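Local coordinates for protein N-terminus Plasma serine protease inhibitor (Homo sapiens, PDB 3DY0) that inhibits serine proteases in blood plasma and other body fluids in a heparin-dependent way, trapping the attacking enzyme in a stable, inactive complex, at residues G88-L93 with Y166-A171; Q205-L210 with F258-L263; V308-H313 with G331-F336. All blocks are in the same frame, centred on the assembly; numbering follows the deposited sequence.

Contact 1. Residues G88-L93 with Y166-A171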
loop_
_atom_site.group_PDB
_atom_site.type_symbol
_atom_site.label_atom_id
_atom_site.label_comp_id
_atom_site.label_asym_id
_atom_site.label_seq_id
_atom_site.Cartn_x
_atom_site.Cartn_y
_atom_site.Cartn_z
ATOM N N GLY A 88 7.833 20.232 -1.154
ATOM C CA GLY A 88 9.102 19.546 -1.317
ATOM C C GLY A 88 9.081 18.237 -2.081
ATOM O O GLY A 88 10.136 17.736 -2.472
ATOM N N PHE A 89 7.898 17.674 -2.303
ATOM C CA PHE A 89 7.802 16.409 -3.023
ATOM C C PHE A 89 6.458 16.239 -3.719
ATOM O O PHE A 89 5.714 17.203 -3.903
ATOM C CB PHE A 89 8.044 15.239 -2.064
ATOM C CG PHE A 89 7.007 15.108 -0.988
ATOM C CD1 PHE A 89 6.181 13.987 -0.936
ATOM C CD2 PHE A 89 6.854 16.098 -0.020
ATOM C CE1 PHE A 89 5.220 13.850 0.061
ATOM C CE2 PHE A 89 5.895 15.971 0.984
ATOM C CZ PHE A 89 5.076 14.844 1.026
ATOM N N GLN A 90 6.146 15.006 -4.104
ATOM C CA GLN A 90 4.895 14.737 -4.796
ATOM C C GLN A 90 4.142 13.552 -4.210
ATOM O O GLN A 90 4.715 12.487 -3.977
ATOM C CB GLN A 90 5.172 14.487 -6.279
ATOM C CG GLN A 90 3.927 14.341 -7.141
ATOM C CD GLN A 90 4.250 14.249 -8.625
ATOM O OE1 GLN A 90 3.352 14.143 -9.463
ATOM N NE2 GLN A 90 5.537 14.291 -8.957
ATOM N N LEU A 91 2.855 13.755 -3.960
ATOM C CA LEU A 91 1.999 12.705 -3.431
ATOM C C LEU A 91 0.594 12.886 -3.972
ATOM O O LEU A 91 -0.078 13.876 -3.670
ATOM C CB LEU A 91 1.965 12.730 -1.901
ATOM C CG LEU A 91 1.001 11.704 -1.292
ATOM C CD1 LEU A 91 1.337 10.302 -1.809
ATOM C CD2 LEU A 91 1.090 11.749 0.226
ATOM N N SER A 92 0.159 11.925 -4.782
ATOM C CA SER A 92 -1.169 11.958 -5.379
ATOM C C SER A 92 -1.954 10.724 -4.949
ATOM O O SER A 92 -1.403 9.627 -4.875
ATOM C CB SER A 92 -1.053 11.992 -6.906
ATOM O OG SER A 92 -2.331 12.013 -7.517
ATOM N N LEU A 93 -3.239 10.911 -4.664
ATOM C CA LEU A 93 -4.104 9.812 -4.243
ATOM C C LEU A 93 -5.476 10.074 -4.857
ATOM O O LEU A 93 -6.023 11.166 -4.705
ATOM C CB LEU A 93 -4.205 9.799 -2.716
ATOM C CG LEU A 93 -4.985 8.680 -2.023
ATOM C CD1 LEU A 93 -4.315 7.341 -2.275
ATOM C CD2 LEU A 93 -5.045 8.974 -0.524
ATOM N N TYR A 166 -5.676 4.798 -6.734
ATOM C CA TYR A 166 -4.280 4.864 -7.138
ATOM C C TYR A 166 -3.555 5.795 -6.194
ATOM O O TYR A 166 -4.158 6.677 -5.581
ATOM C CB TYR A 166 -4.150 5.398 -8.568
ATOM C CG TYR A 166 -4.610 6.831 -8.729
ATOM C CD1 TYR A 166 -3.781 7.898 -8.377
ATOM C CD2 TYR A 166 -5.894 7.119 -9.185
ATOM C CE1 TYR A 166 -4.224 9.214 -8.470
ATOM C CE2 TYR A 166 -6.345 8.427 -9.282
ATOM C CZ TYR A 166 -5.507 9.468 -8.922
ATOM O OH TYR A 166 -5.961 10.765 -9.001
ATOM N N ILE A 167 -2.254 5.578 -6.072
ATOM C CA ILE A 167 -1.417 6.427 -5.245
ATOM C C ILE A 167 -0.068 6.547 -5.943
ATOM O O ILE A 167 0.456 5.568 -6.488
ATOM C CB ILE A 167 -1.247 5.848 -3.807
ATOM C CG1 ILE A 167 -0.348 6.771 -2.977
ATOM C CG2 ILE A 167 -0.684 4.432 -3.867
ATOM C CD1 ILE A 167 -0.260 6.393 -1.503
ATOM N N PHE A 168 0.468 7.762 -5.969
ATOM C CA PHE A 168 1.767 8.008 -6.585
ATOM C C PHE A 168 2.605 8.872 -5.652
ATOM O O PHE A 168 2.147 9.916 -5.181
ATOM C CB PHE A 168 1.628 8.727 -7.928
ATOM C CG PHE A 168 2.952 9.074 -8.553
ATOM C CD1 PHE A 168 3.701 8.102 -9.210
ATOM C CD2 PHE A 168 3.475 10.356 -8.433
ATOM C CE1 PHE A 168 4.957 8.401 -9.734
ATOM C CE2 PHE A 168 4.734 10.665 -8.955
ATOM C CZ PHE A 168 5.473 9.684 -9.605
ATOM N N PHE A 169 3.834 8.431 -5.397
ATOM C CA PHE A 169 4.753 9.141 -4.515
ATOM C C PHE A 169 6.128 9.293 -5.154
ATOM O O PHE A 169 6.695 8.337 -5.681
ATOM C CB PHE A 169 4.872 8.375 -3.186
ATOM C CG PHE A 169 5.947 8.887 -2.263
ATOM C CD1 PHE A 169 7.230 8.345 -2.294
ATOM C CD2 PHE A 169 5.665 9.883 -1.332
ATOM C CE1 PHE A 169 8.217 8.786 -1.408
ATOM C CE2 PHE A 169 6.648 10.330 -0.443
ATOM C CZ PHE A 169 7.921 9.781 -0.481
ATOM N N LYS A 170 6.655 10.510 -5.121
ATOM C CA LYS A 170 7.985 10.759 -5.656
ATOM C C LYS A 170 8.614 11.838 -4.804
ATOM O O LYS A 170 8.041 12.909 -4.628
ATOM C CB LYS A 170 7.937 11.222 -7.113
ATOM C CG LYS A 170 9.324 11.552 -7.663
ATOM C CD LYS A 170 9.288 11.961 -9.126
ATOM C CE LYS A 170 10.666 12.411 -9.591
ATOM N NZ LYS A 170 10.643 12.897 -10.999
ATOM N N ALA A 171 9.787 11.547 -4.262
ATOM C CA ALA A 171 10.471 12.520 -3.430
ATOM C C ALA A 171 11.973 12.330 -3.473
ATOM O O ALA A 171 12.469 11.224 -3.671
ATOM C CB ALA A 171 9.982 12.401 -1.995
HETATM O O HOH W 1 -4.898 13.066 -7.658
#
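Strands 90-93 and 166-171 run antiparallel in the main sheet of the serpin fold, sheet A. On its other edge, 166-171 is hydrogen-bonded to strand 323-335, the inserted reactive centre loop. Tyr166 comes first: its CG sits between the backbone N and the carbonyl carbon (chi1 65°), and the ring edge turns to Ser92, with CE1 3.5 Å from Ser92 OG in the ring plane. One water is hydrogen-bonded to both Ser92 OG and Tyr166 OH, bridging the hydroxyls. Ile167, on the face that helix 33-45 covers, meets Leu93, whose CD1 lies 3.7 Å from Ile167 CB. Phe168 grips Ser92 by two backbone bonds, one of them Ser92 N to Phe168 O at 2.9 Å. Its ring reaches the opposite face and sets its edge against the amide of the extended Gln90, CE2 being 3.6 Å from Gln90 CD, with ring and amide planes 70° apart. Phe169 meets Phe89 rim to rim, neither ring over the other's face, and Tyr223 packs edge-to-face with Phe169. At Lys170 the backbone closes a second hydrogen-bonded pair with Gln90, while its extended side chain leads off from strand 90-93. Ala171 ends the contact, its CB 3.4 Å from Phe89 CB.

Contact 2. Residues Q205-L210 with F258-L263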
loop_
_atom_site.group_PDB
_atom_site.type_symbol
_atom_site.label_atom_id
_atom_site.label_comp_id
_atom_site.label_asym_id
_atom_site.label_seq_id
_atom_site.Cartn_x
_atom_site.Cartn_y
_atom_site.Cartn_z
ATOM N N GLN A 205 24.197 12.168 10.172
ATOM C CA GLN A 205 23.450 12.018 11.412
ATOM C C GLN A 205 22.086 11.485 10.999
ATOM O O GLN A 205 21.478 11.993 10.055
ATOM C CB GLN A 205 23.273 13.361 12.112
ATOM C CG GLN A 205 22.536 13.257 13.436
ATOM C CD GLN A 205 22.162 14.612 13.996
ATOM O OE1 GLN A 205 21.270 15.286 13.478
ATOM N NE2 GLN A 205 22.848 15.024 15.053
ATOM N N TYR A 206 21.609 10.459 11.694
ATOM C CA TYR A 206 20.315 9.860 11.380
ATOM C C TYR A 206 19.517 9.547 12.628
ATOM O O TYR A 206 20.086 9.339 13.704
ATOM C CB TYR A 206 20.488 8.513 10.667
ATOM C CG TYR A 206 21.204 8.524 9.342
ATOM C CD1 TYR A 206 20.498 8.641 8.146
ATOM C CD2 TYR A 206 22.585 8.345 9.280
ATOM C CE1 TYR A 206 21.151 8.569 6.917
ATOM C CE2 TYR A 206 23.243 8.271 8.062
ATOM C CZ TYR A 206 22.523 8.381 6.886
ATOM O OH TYR A 206 23.184 8.286 5.682
ATOM N N HIS A 207 18.194 9.516 12.489
ATOM C CA HIS A 207 17.338 9.148 13.607
ATOM C C HIS A 207 17.546 7.645 13.708
ATOM O O HIS A 207 17.392 6.917 12.724
ATOM C CB HIS A 207 15.875 9.477 13.310
ATOM C CG HIS A 207 15.474 10.858 13.727
ATOM N ND1 HIS A 207 15.469 11.264 15.044
ATOM C CD2 HIS A 207 15.073 11.929 13.002
ATOM C CE1 HIS A 207 15.084 12.525 15.114
ATOM N NE2 HIS A 207 14.837 12.953 13.887
ATOM N N TYR A 208 17.907 7.184 14.897
ATOM C CA TYR A 208 18.205 5.779 15.106
ATOM C C TYR A 208 17.673 5.227 16.414
ATOM O O TYR A 208 17.547 5.948 17.401
ATOM C CB TYR A 208 19.732 5.633 15.071
ATOM C CG TYR A 208 20.293 4.274 15.423
ATOM C CD1 TYR A 208 20.469 3.295 14.446
ATOM C CD2 TYR A 208 20.696 3.983 16.726
ATOM C CE1 TYR A 208 21.046 2.061 14.756
ATOM C CE2 TYR A 208 21.269 2.746 17.049
ATOM C CZ TYR A 208 21.444 1.795 16.055
ATOM O OH TYR A 208 22.034 0.588 16.354
ATOM N N LEU A 209 17.370 3.935 16.407
ATOM C CA LEU A 209 16.897 3.250 17.598
ATOM C C LEU A 209 17.269 1.780 17.542
ATOM O O LEU A 209 17.136 1.130 16.502
ATOM C CB LEU A 209 15.374 3.367 17.741
ATOM C CG LEU A 209 14.774 2.628 18.942
ATOM C CD1 LEU A 209 15.259 3.274 20.228
ATOM C CD2 LEU A 209 13.255 2.664 18.878
ATOM N N LEU A 210 17.762 1.269 18.664
ATOM C CA LEU A 210 18.095 -0.137 18.786
ATOM C C LEU A 210 16.917 -0.682 19.587
ATOM O O LEU A 210 16.762 -0.366 20.769
ATOM C CB LEU A 210 19.400 -0.331 19.563
ATOM C CG LEU A 210 19.799 -1.776 19.882
ATOM C CD1 LEU A 210 20.007 -2.561 18.594
ATOM C CD2 LEU A 210 21.073 -1.775 20.713
ATOM N N PHE A 258 12.938 7.631 18.497
ATOM C CA PHE A 258 14.104 7.910 17.651
ATOM C C PHE A 258 15.057 8.916 18.297
ATOM O O PHE A 258 14.612 9.919 18.850
ATOM C CB PHE A 258 13.635 8.512 16.320
ATOM C CG PHE A 258 13.534 7.526 15.191
ATOM C CD1 PHE A 258 12.674 7.771 14.123
ATOM C CD2 PHE A 258 14.327 6.384 15.163
ATOM C CE1 PHE A 258 12.604 6.896 13.045
ATOM C CE2 PHE A 258 14.268 5.501 14.086
ATOM C CZ PHE A 258 13.404 5.759 13.024
ATOM N N LYS A 259 16.361 8.655 18.212
ATOM C CA LYS A 259 17.378 9.572 18.740
ATOM C C LYS A 259 18.409 9.824 17.635
ATOM O O LYS A 259 18.632 8.967 16.788
ATOM C CB LYS A 259 18.085 8.977 19.963
ATOM C CG LYS A 259 17.173 8.653 21.147
ATOM C CD LYS A 259 16.482 9.892 21.703
ATOM C CE LYS A 259 15.644 9.533 22.934
ATOM N NZ LYS A 259 14.830 10.682 23.418
ATOM N N LYS A 260 19.038 10.995 17.642
ATOM C CA LYS A 260 20.032 11.315 16.620
ATOM C C LYS A 260 21.372 10.650 16.892
ATOM O O LYS A 260 21.884 10.690 18.012
ATOM C CB LYS A 260 20.212 12.829 16.524
ATOM C CG LYS A 260 18.962 13.553 16.073
ATOM C CD LYS A 260 19.136 15.058 16.141
ATOM C CE LYS A 260 17.845 15.764 15.770
ATOM N NZ LYS A 260 17.952 17.237 15.933
ATOM N N ARG A 261 21.941 10.040 15.855
ATOM C CA ARG A 261 23.221 9.358 15.966
ATOM C C ARG A 261 23.985 9.400 14.648
ATOM O O ARG A 261 23.385 9.387 13.575
ATOM C CB ARG A 261 23.002 7.900 16.368
ATOM C CG ARG A 261 24.279 7.094 16.449
ATOM C CD ARG A 261 24.017 5.697 16.967
ATOM N NE ARG A 261 23.364 5.716 18.273
ATOM C CZ ARG A 261 23.282 4.662 19.079
ATOM N NH1 ARG A 261 23.814 3.504 18.711
ATOM N NH2 ARG A 261 22.670 4.765 20.250
ATOM N N GLN A 262 25.310 9.447 14.736
ATOM C CA GLN A 262 26.150 9.470 13.547
ATOM C C GLN A 262 26.331 8.036 13.054
ATOM O O GLN A 262 26.759 7.158 13.809
ATOM C CB GLN A 262 27.515 10.077 13.875
ATOM C CG GLN A 262 28.349 10.414 12.652
ATOM C CD GLN A 262 27.887 11.688 11.963
ATOM O OE1 GLN A 262 28.323 11.999 10.857
ATOM N NE2 GLN A 262 27.011 12.434 12.622
ATOM N N LEU A 263 26.001 7.801 11.787
ATOM C CA LEU A 263 26.131 6.471 11.204
ATOM C C LEU A 263 26.803 6.515 9.845
ATOM O O LEU A 263 26.660 7.488 9.106
ATOM C CB LEU A 263 24.755 5.834 10.979
ATOM C CG LEU A 263 23.746 5.671 12.109
ATOM C CD1 LEU A 263 22.420 5.193 11.526
ATOM C CD2 LEU A 263 24.268 4.685 13.126
#
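This is an antiparallel strand pairing at the periphery of the serpin, set where helix 248-257 ends and its chain enters strand 259-263. Two hydrogen-bonded pairs, Tyr206 with Arg261 and Tyr208 with Lys259, hold the backbones; Tyr208 N reaches Lys259 O at 2.7 Å. Phe258, the first residue beyond the helix, turns a ring face to His207, whose CB lies 3.8 Å from the ring centroid in a CH-pi contact. His207 ND1 is buried here without a partner. In the serpin fold the pairing lies where strand 194-211, bonded on its other edge to strand 216-222, meets strand 259-277, and the sheet continues through Leu263 into a parallel strand of the bound peptide. On the face with the tyrosines, Arg261 bends at chi3 (-57°) and brings one face of its guanidinium over the Tyr208 rim; NH1 stands 3.1 Å from Tyr208 CE2, the planes 37° apart. That NH1 is hydrogen-bonded to a polar side chain of the bound peptide. The Tyr206 ring edge meets the carbonyl of Leu263, CE2 lying 3.7 Å from Leu263 O, and CD2 also packs on Leu263 CB, while Tyr206 OH bonds to Arg202 O. On the other face the extended Lys260 crosses Gln205 obliquely, with Lys260 CD 3.4 Å from Gln205 OE1.

Contact 3. Residues V308-H313 with G331-F336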
loop_
_atom_site.group_PDB
_atom_site.type_symbol
_atom_site.label_atom_id
_atom_site.label_comp_id
_atom_site.label_asym_id
_atom_site.label_seq_id
_atom_site.Cartn_x
_atom_site.Cartn_y
_atom_site.Cartn_z
ATOM N N VAL A 308 -18.062 -9.031 -5.350
ATOM C CA VAL A 308 -16.730 -8.668 -5.796
ATOM C C VAL A 308 -16.022 -9.949 -6.214
ATOM O O VAL A 308 -15.815 -10.843 -5.395
ATOM C CB VAL A 308 -15.936 -7.978 -4.668
ATOM C CG1 VAL A 308 -14.499 -7.727 -5.111
ATOM C CG2 VAL A 308 -16.614 -6.662 -4.296
ATOM N N SER A 309 -15.679 -10.041 -7.495
ATOM C CA SER A 309 -14.992 -11.219 -8.016
ATOM C C SER A 309 -13.543 -11.222 -7.559
ATOM O O SER A 309 -12.992 -12.266 -7.211
ATOM C CB SER A 309 -15.060 -11.245 -9.546
ATOM O OG SER A 309 -14.610 -10.027 -10.111
ATOM N N GLU A 310 -12.923 -10.050 -7.564
ATOM C CA GLU A 310 -11.544 -9.956 -7.120
ATOM C C GLU A 310 -11.142 -8.525 -6.793
ATOM O O GLU A 310 -11.811 -7.568 -7.186
ATOM C CB GLU A 310 -10.606 -10.551 -8.179
ATOM C CG GLU A 310 -10.564 -9.823 -9.514
ATOM C CD GLU A 310 -9.877 -10.646 -10.597
ATOM O OE1 GLU A 310 -10.514 -11.577 -11.137
ATOM O OE2 GLU A 310 -8.697 -10.375 -10.901
ATOM N N MET A 311 -10.065 -8.396 -6.029
ATOM C CA MET A 311 -9.534 -7.092 -5.663
ATOM C C MET A 311 -8.045 -7.211 -5.923
ATOM O O MET A 311 -7.303 -7.754 -5.103
ATOM C CB MET A 311 -9.781 -6.788 -4.187
ATOM C CG MET A 311 -9.383 -5.367 -3.808
ATOM S SD MET A 311 -9.581 -4.987 -2.060
ATOM C CE MET A 311 -11.353 -4.834 -1.957
ATOM N N VAL A 312 -7.614 -6.706 -7.072
ATOM C CA VAL A 312 -6.210 -6.773 -7.455
ATOM C C VAL A 312 -5.421 -5.563 -6.971
ATOM O O VAL A 312 -5.906 -4.433 -7.016
ATOM C CB VAL A 312 -6.066 -6.896 -8.991
ATOM C CG1 VAL A 312 -6.755 -8.167 -9.473
ATOM C CG2 VAL A 312 -6.666 -5.682 -9.674
ATOM N N HIS A 313 -4.202 -5.810 -6.502
ATOM C CA HIS A 313 -3.333 -4.745 -6.011
ATOM C C HIS A 313 -1.962 -4.901 -6.657
ATOM O O HIS A 313 -1.443 -6.012 -6.765
ATOM C CB HIS A 313 -3.172 -4.826 -4.485
ATOM C CG HIS A 313 -2.415 -3.672 -3.892
ATOM N ND1 HIS A 313 -2.954 -2.409 -3.779
ATOM C CD2 HIS A 313 -1.156 -3.588 -3.399
ATOM C CE1 HIS A 313 -2.061 -1.595 -3.240
ATOM N NE2 HIS A 313 -0.960 -2.286 -3.001
ATOM N N GLY A 331 -7.676 -2.436 -7.781
ATOM C CA GLY A 331 -8.844 -2.515 -8.637
ATOM C C GLY A 331 -9.829 -3.501 -8.050
ATOM O O GLY A 331 -9.531 -4.692 -7.940
ATOM N N THR A 332 -10.993 -3.003 -7.644
ATOM C CA THR A 332 -12.029 -3.848 -7.063
ATOM C C THR A 332 -13.043 -4.128 -8.166
ATOM O O THR A 332 -13.720 -3.220 -8.649
ATOM C CB THR A 332 -12.699 -3.145 -5.871
ATOM O OG1 THR A 332 -11.709 -2.884 -4.865
ATOM C CG2 THR A 332 -13.789 -4.013 -5.280
ATOM N N ILE A 333 -13.128 -5.394 -8.566
ATOM C CA ILE A 333 -14.005 -5.802 -9.657
ATOM C C ILE A 333 -15.335 -6.406 -9.210
ATOM O O ILE A 333 -15.360 -7.356 -8.430
ATOM C CB ILE A 333 -13.267 -6.808 -10.563
ATOM C CG1 ILE A 333 -11.916 -6.218 -10.991
ATOM C CG2 ILE A 333 -14.125 -7.147 -11.783
ATOM C CD1 ILE A 333 -11.058 -7.153 -11.839
ATOM N N PHE A 334 -16.433 -5.844 -9.717
ATOM C CA PHE A 334 -17.780 -6.318 -9.394
ATOM C C PHE A 334 -18.374 -7.066 -10.579
ATOM O O PHE A 334 -18.195 -6.661 -11.725
ATOM C CB PHE A 334 -18.721 -5.155 -9.065
ATOM C CG PHE A 334 -18.284 -4.319 -7.899
ATOM C CD1 PHE A 334 -17.295 -3.357 -8.052
ATOM C CD2 PHE A 334 -18.881 -4.478 -6.653
ATOM C CE1 PHE A 334 -16.907 -2.560 -6.979
ATOM C CE2 PHE A 334 -18.498 -3.688 -5.571
ATOM C CZ PHE A 334 -17.510 -2.726 -5.735
ATOM N N THR A 335 -19.092 -8.150 -10.290
ATOM C CA THR A 335 -19.739 -8.954 -11.325
ATOM C C THR A 335 -21.177 -9.267 -10.919
ATOM O O THR A 335 -21.545 -9.125 -9.752
ATOM C CB THR A 335 -19.006 -10.298 -11.548
ATOM O OG1 THR A 335 -19.014 -11.059 -10.333
ATOM C CG2 THR A 335 -17.572 -10.058 -11.982
ATOM N N PHE A 336 -21.989 -9.682 -11.890
ATOM C CA PHE A 336 -23.379 -10.045 -11.630
ATOM C C PHE A 336 -23.558 -11.556 -11.736
ATOM O O PHE A 336 -22.569 -12.251 -12.058
ATOM C CB PHE A 336 -24.331 -9.367 -12.624
ATOM C CG PHE A 336 -24.551 -7.903 -12.368
ATOM C CD1 PHE A 336 -24.493 -7.386 -11.077
ATOM C CD2 PHE A 336 -24.859 -7.043 -13.418
ATOM C CE1 PHE A 336 -24.737 -6.036 -10.837
ATOM C CE2 PHE A 336 -25.105 -5.693 -13.189
ATOM C CZ PHE A 336 -25.044 -5.187 -11.896
ATOM O OXT PHE A 336 -24.692 -12.025 -11.503
#
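Ile333 can be followed outward from the strand 331-335 backbone. Its CB faces Ser309 OG, 3.5 Å away. From there the branches part: CG2, anti to the backbone N, comes up to the same hydroxyl oxygen, Ser309 OG, whereas CG1 stands beside the N (chi1 -53°) and leans on Glu310. At the tip, with the chain extended (chi2 177°), CD1 rests 3.6 Å from Glu310 CG and also touches the carboxyl carbon. The two side chains thus lie alongside each other, pointing the same way, and the CG of Glu310 packs against the tip of Ile333 while its OE2 is bonded to Gln277 NE2. The backbone between them is irregular. Ile333 O accepts Ser309 N at 2.9 Å and also Ser309 OG, a longer bond from well above the carbonyl plane, while Ile333 N gives a nearly straight bond (170°) to Glu310 O. Ser309 and Glu310 together therefore stand opposite the single residue Ile333, a beta bulge, with Ser309 near helical backbone angles. It lies in the antiparallel hairpin of strands 307-319 and 323-335 in sheet A, where the cleaved reactive centre loop has become a strand between 159-172 and 307-319. Past the bulge, Val312 and Gly331 form a regular hydrogen-bonded pair, Gly331 N to Val312 O being 2.8 Å. The other face of the hairpin looks toward helix 33-45: Met311 packs on Leu40 and Phe334 on Leu43. There Thr332 puts OG1 3.5 Å from Met311 CE and its methyl against Val308 CG1. Val308 CG2 runs beside the Phe334 ring, 3.7 Å from Phe334 CE2.

Contacts 1 and 3 both belong to sheet A, their nearest atoms about 6 Å apart: strand 159-172, half of contact 1, is the neighbour of strand 323-335, half of contact 3, and helix 33-45 covers a face of each. Contact 3 is the buried one, mixing aliphatic, hydroxyl and one aromatic side chain, and bulged, whereas contact 1 is regular and only partly buried, with aromatic rings meeting at their edges. Contact 2 sits about 43 Å from contact 3, centre to centre, across the middle of the molecule. It carries exposed lysine, arginine, histidine and glutamine side chains among buried Tyr206, Tyr208 and Leu263, yet its strand 259-277 pairs with strand 307-319 of contact 3.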